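Local coordinates for phosphate ABC transporter, phosphate-binding protein (Clostridium perfringens, PDB 4Q8R), which probably captures phosphate with high affinity outside the cell membrane and delivers it to an ABC-type phosphate transporter, at residues Ile36-Met49 and Met57-Leu71. Residues are numbered along the deposited sequence; the frame is centred on the assembly and turned at random.
Sequences INQIGSSAGIKNAM and MASRDLKGEEKQAGL. With ZN (zinc ion), chain F; PO4 (phosphate ion), chain B.
S41 and S59 meet at the bound phosphate. The N-H of S59 donates to S41 OG (2.9 Å, 160° at the hydrogen). S41 OG in turn gives its proton to phosphate O1, at 2.6 Å, and S41 N bonds the same oxygen. S59 OG donates to phosphate O4. With its OG beside its own backbone N (chi1 -66°), S41 can offer hydroxyl and amide to one oxygen.

At the next pair, R60 NH2 donates to S42 OG (2.9 Å), nearly in the guanidinium plane. I45 CD1 lies over one face of that guanidinium, offset toward the rim, and K63 CE covers the opposite face. I45 CG1 and CD1 also touch A58 CB and L62 CD2. Its CG2 sits on the E66 carboxylate, 3.5 Å from CD. Farther down the helix, the bent M49 chain (chi3 69°) lays SD against E66 CG and brings CE to 3.7 Å from A69 CB. L71 closes this end, with CD1 on M49 CG and CD2 on A48 CB.

The fold is that of a periplasmic-type binding protein. Strands 34-38 and 55-58 flank strand 6-10 in parallel, joined by helix 41-50 in a right-handed beta-alpha-beta crossover. The phosphate sits at the N-terminal end of this helix, whose dipole would probably help hold the anion. S11, S13, T12, S129, G130 and T131 complete the site.

E66 meets the edge of the R60 guanidinium in a salt bridge, gripped end-on by NH1 and NH2, one to each oxygen. Both carboxylate oxygens use their syn lone pairs, and the bonds are almost straight. The N-H of K63 also reaches E66 OE2 (2.8 Å), on the anti side but well out of the carboxylate plane. Water 1 links E66 OE1 to S42 O. D61, next to R60 in the chain, binds zinc through OD1, together with E73 and a water.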
# COMPACT_ATOMS: atom_id res chain seq x y z
N ILE A 36 -0.23 17.10 2.35
CA ILE A 36 0.05 15.71 2.19
C ILE A 36 1.18 15.54 1.17
O ILE A 36 1.03 15.98 0.03
CB ILE A 36 -1.18 14.91 1.68
CG1 ILE A 36 -2.35 15.10 2.66
CG2 ILE A 36 -0.89 13.43 1.50
CD1 ILE A 36 -3.70 14.86 2.04
N ASN A 37 2.28 14.90 1.57
CA ASN A 37 3.40 14.59 0.68
C ASN A 37 3.64 13.09 0.63
O ASN A 37 3.87 12.45 1.65
CB ASN A 37 4.61 15.29 1.26
CG ASN A 37 5.76 15.31 0.31
OD1 ASN A 37 5.61 15.08 -0.91
ND2 ASN A 37 6.94 15.56 0.86
N GLN A 38 3.49 12.49 -0.54
CA GLN A 38 3.54 11.09 -0.72
C GLN A 38 4.98 10.69 -1.10
O GLN A 38 5.44 10.98 -2.21
CB GLN A 38 2.63 10.64 -1.85
CG GLN A 38 1.18 10.90 -1.49
CD GLN A 38 0.22 10.47 -2.54
OE1 GLN A 38 0.28 9.31 -2.95
NE2 GLN A 38 -0.69 11.34 -2.92
N ILE A 39 5.65 10.06 -0.16
CA ILE A 39 7.08 9.77 -0.26
C ILE A 39 7.43 8.35 0.14
O ILE A 39 8.61 7.98 0.21
CB ILE A 39 7.87 10.81 0.61
CG1 ILE A 39 7.47 10.75 2.08
CG2 ILE A 39 7.78 12.16 0.01
CD1 ILE A 39 8.23 11.71 2.98
N GLY A 40 6.44 7.51 0.43
CA GLY A 40 6.58 6.19 0.92
C GLY A 40 6.64 6.06 2.43
O GLY A 40 6.96 7.05 3.13
N SER A 41 6.28 4.91 2.95
CA SER A 41 6.09 4.71 4.36
C SER A 41 7.32 5.03 5.20
O SER A 41 7.19 5.75 6.24
CB SER A 41 5.62 3.34 4.66
OG SER A 41 4.32 3.06 4.17
N SER A 42 8.48 4.46 4.85
CA SER A 42 9.61 4.65 5.73
C SER A 42 10.00 6.08 5.87
O SER A 42 10.34 6.53 6.99
CB SER A 42 10.79 3.78 5.29
OG SER A 42 10.45 2.40 5.40
N ALA A 43 9.92 6.85 4.79
CA ALA A 43 10.31 8.24 4.88
C ALA A 43 9.27 9.06 5.68
O ALA A 43 9.61 10.00 6.39
CB ALA A 43 10.49 8.83 3.51
N GLY A 44 8.00 8.72 5.54
CA GLY A 44 7.02 9.45 6.33
C GLY A 44 7.15 9.15 7.84
O GLY A 44 7.03 10.03 8.66
N ILE A 45 7.42 7.91 8.18
CA ILE A 45 7.66 7.49 9.56
C ILE A 45 8.85 8.23 10.12
O ILE A 45 8.79 8.77 11.26
CB ILE A 45 7.85 5.99 9.71
CG1 ILE A 45 6.54 5.22 9.40
CG2 ILE A 45 8.31 5.63 11.10
CD1 ILE A 45 6.74 3.76 9.12
N LYS A 46 9.93 8.27 9.35
CA LYS A 46 11.10 9.03 9.78
C LYS A 46 10.84 10.53 9.94
O LYS A 46 11.34 11.18 10.91
CB LYS A 46 12.20 8.83 8.74
CG LYS A 46 13.46 9.56 9.09
CD LYS A 46 14.02 8.99 10.36
CE LYS A 46 14.87 7.73 10.19
NZ LYS A 46 15.93 8.05 11.14
N ASN A 47 10.02 11.10 9.04
CA ASN A 47 9.64 12.49 9.20
C ASN A 47 8.82 12.73 10.49
O ASN A 47 9.01 13.76 11.20
CB ASN A 47 8.84 12.99 8.01
CG ASN A 47 9.69 13.32 6.82
OD1 ASN A 47 10.92 13.51 6.94
ND2 ASN A 47 9.05 13.45 5.65
N ALA A 48 7.97 11.79 10.85
CA ALA A 48 7.26 11.88 12.13
C ALA A 48 8.21 11.72 13.33
O ALA A 48 8.07 12.46 14.30
CB ALA A 48 6.11 10.88 12.19
N MET A 49 9.17 10.80 13.27
CA MET A 49 10.14 10.61 14.34
C MET A 49 10.96 11.89 14.52
O MET A 49 11.35 12.25 15.63
CB MET A 49 11.13 9.48 13.99
CG MET A 49 10.52 8.08 13.99
SD MET A 49 11.58 6.90 13.15
CE MET A 49 12.95 6.83 14.34
N MET A 57 2.17 8.85 7.56
CA MET A 57 1.32 7.82 7.09
C MET A 57 2.12 6.61 6.67
O MET A 57 3.10 6.75 5.88
CB MET A 57 0.29 8.32 6.09
CG MET A 57 0.73 8.91 4.84
SD MET A 57 -0.55 9.89 3.94
CE MET A 57 0.66 10.34 2.62
N ALA A 58 1.72 5.46 7.19
CA ALA A 58 2.41 4.19 6.90
C ALA A 58 1.43 3.11 6.45
O ALA A 58 0.25 3.04 6.95
CB ALA A 58 3.13 3.74 8.09
N SER A 59 1.90 2.26 5.58
CA SER A 59 1.11 1.12 5.08
C SER A 59 1.75 -0.20 5.52
O SER A 59 1.58 -1.29 4.90
CB SER A 59 0.99 1.20 3.58
OG SER A 59 2.25 1.05 2.95
N ARG A 60 2.52 -0.13 6.61
CA ARG A 60 3.04 -1.31 7.30
C ARG A 60 3.03 -0.99 8.79
O ARG A 60 2.89 0.20 9.16
CB ARG A 60 4.49 -1.64 6.89
CG ARG A 60 5.46 -0.49 7.07
CD ARG A 60 6.86 -1.03 7.14
NE ARG A 60 7.89 -0.02 7.08
CZ ARG A 60 8.38 0.62 8.12
NH1 ARG A 60 7.90 0.38 9.35
NH2 ARG A 60 9.39 1.47 7.94
N ASP A 61 3.18 -1.99 9.63
CA ASP A 61 3.33 -1.70 11.03
C ASP A 61 4.68 -1.00 11.28
O ASP A 61 5.61 -1.12 10.48
CB ASP A 61 3.29 -2.96 11.84
CG ASP A 61 2.94 -2.69 13.25
OD1 ASP A 61 2.77 -1.51 13.67
OD2 ASP A 61 2.83 -3.65 13.96
N LEU A 62 4.80 -0.32 12.40
CA LEU A 62 6.09 0.28 12.80
C LEU A 62 7.06 -0.79 13.18
O LEU A 62 6.68 -1.86 13.67
CB LEU A 62 5.91 1.18 14.02
CG LEU A 62 5.07 2.42 13.86
CD1 LEU A 62 5.18 3.30 15.10
CD2 LEU A 62 5.57 3.17 12.63
N LYS A 63 8.33 -0.49 12.97
CA LYS A 63 9.40 -1.31 13.54
C LYS A 63 9.59 -0.91 14.99
O LYS A 63 9.26 0.21 15.39
CB LYS A 63 10.67 -1.11 12.74
CG LYS A 63 10.54 -1.49 11.25
CD LYS A 63 11.73 -0.97 10.48
CE LYS A 63 11.67 -1.13 8.96
NZ LYS A 63 12.64 -2.13 8.52
N GLY A 64 10.12 -1.81 15.79
CA GLY A 64 10.32 -1.57 17.22
C GLY A 64 11.11 -0.28 17.46
O GLY A 64 10.85 0.50 18.38
N GLU A 65 12.08 -0.01 16.62
CA GLU A 65 12.84 1.24 16.80
C GLU A 65 12.16 2.57 16.47
O GLU A 65 12.55 3.66 16.96
CB GLU A 65 13.89 1.24 15.81
CG GLU A 65 15.04 0.52 16.16
CD GLU A 65 16.01 0.70 15.06
OE1 GLU A 65 17.13 1.22 15.40
OE2 GLU A 65 15.60 0.34 13.90
N GLU A 66 11.22 2.48 15.56
CA GLU A 66 10.41 3.61 15.16
C GLU A 66 9.47 3.89 16.31
O GLU A 66 9.20 5.02 16.65
CB GLU A 66 9.64 3.33 13.84
CG GLU A 66 10.54 3.14 12.64
CD GLU A 66 9.88 2.57 11.38
OE1 GLU A 66 10.37 2.87 10.27
OE2 GLU A 66 8.87 1.82 11.48
N LYS A 67 8.98 2.81 16.91
CA LYS A 67 8.14 2.90 18.07
C LYS A 67 8.83 3.58 19.24
O LYS A 67 8.20 4.42 19.90
CB LYS A 67 7.63 1.50 18.44
CG LYS A 67 6.53 1.47 19.48
CD LYS A 67 5.20 1.94 18.91
CE LYS A 67 4.29 2.39 20.04
NZ LYS A 67 2.98 2.85 19.52
N GLN A 68 10.10 3.20 19.45
CA GLN A 68 11.01 3.72 20.47
C GLN A 68 11.27 5.20 20.36
O GLN A 68 11.63 5.84 21.32
CB GLN A 68 12.37 2.95 20.41
CG GLN A 68 12.46 1.76 21.33
CD GLN A 68 12.35 2.17 22.80
OE1 GLN A 68 11.25 2.19 23.38
NE2 GLN A 68 13.48 2.55 23.40
N ALA A 69 11.11 5.77 19.19
CA ALA A 69 11.24 7.21 19.05
C ALA A 69 10.06 7.94 19.66
O ALA A 69 10.01 9.17 19.56
CB ALA A 69 11.38 7.60 17.59
N GLY A 70 9.10 7.21 20.24
CA GLY A 70 7.93 7.81 20.92
C GLY A 70 6.70 7.96 20.02
O GLY A 70 5.90 8.88 20.20
N LEU A 71 6.56 7.09 19.02
CA LEU A 71 5.43 7.24 18.09
C LEU A 71 4.21 6.49 18.55
O LEU A 71 4.29 5.34 18.91
CB LEU A 71 5.79 6.80 16.67
CG LEU A 71 6.79 7.61 15.84
CD1 LEU A 71 7.06 6.83 14.53
CD2 LEU A 71 6.32 9.03 15.57
ZN ZN F . 2.24 -1.08 15.57
P PO4 B . 3.99 2.73 0.35
O1 PO4 B . 4.82 2.90 1.63
O2 PO4 B . 4.22 3.87 -0.61
O3 PO4 B . 4.24 1.35 -0.25
O4 PO4 B . 2.49 2.71 0.78
O HOH W 1 11.64 4.96 8.96
O HOH W 2 0.70 -1.72 15.04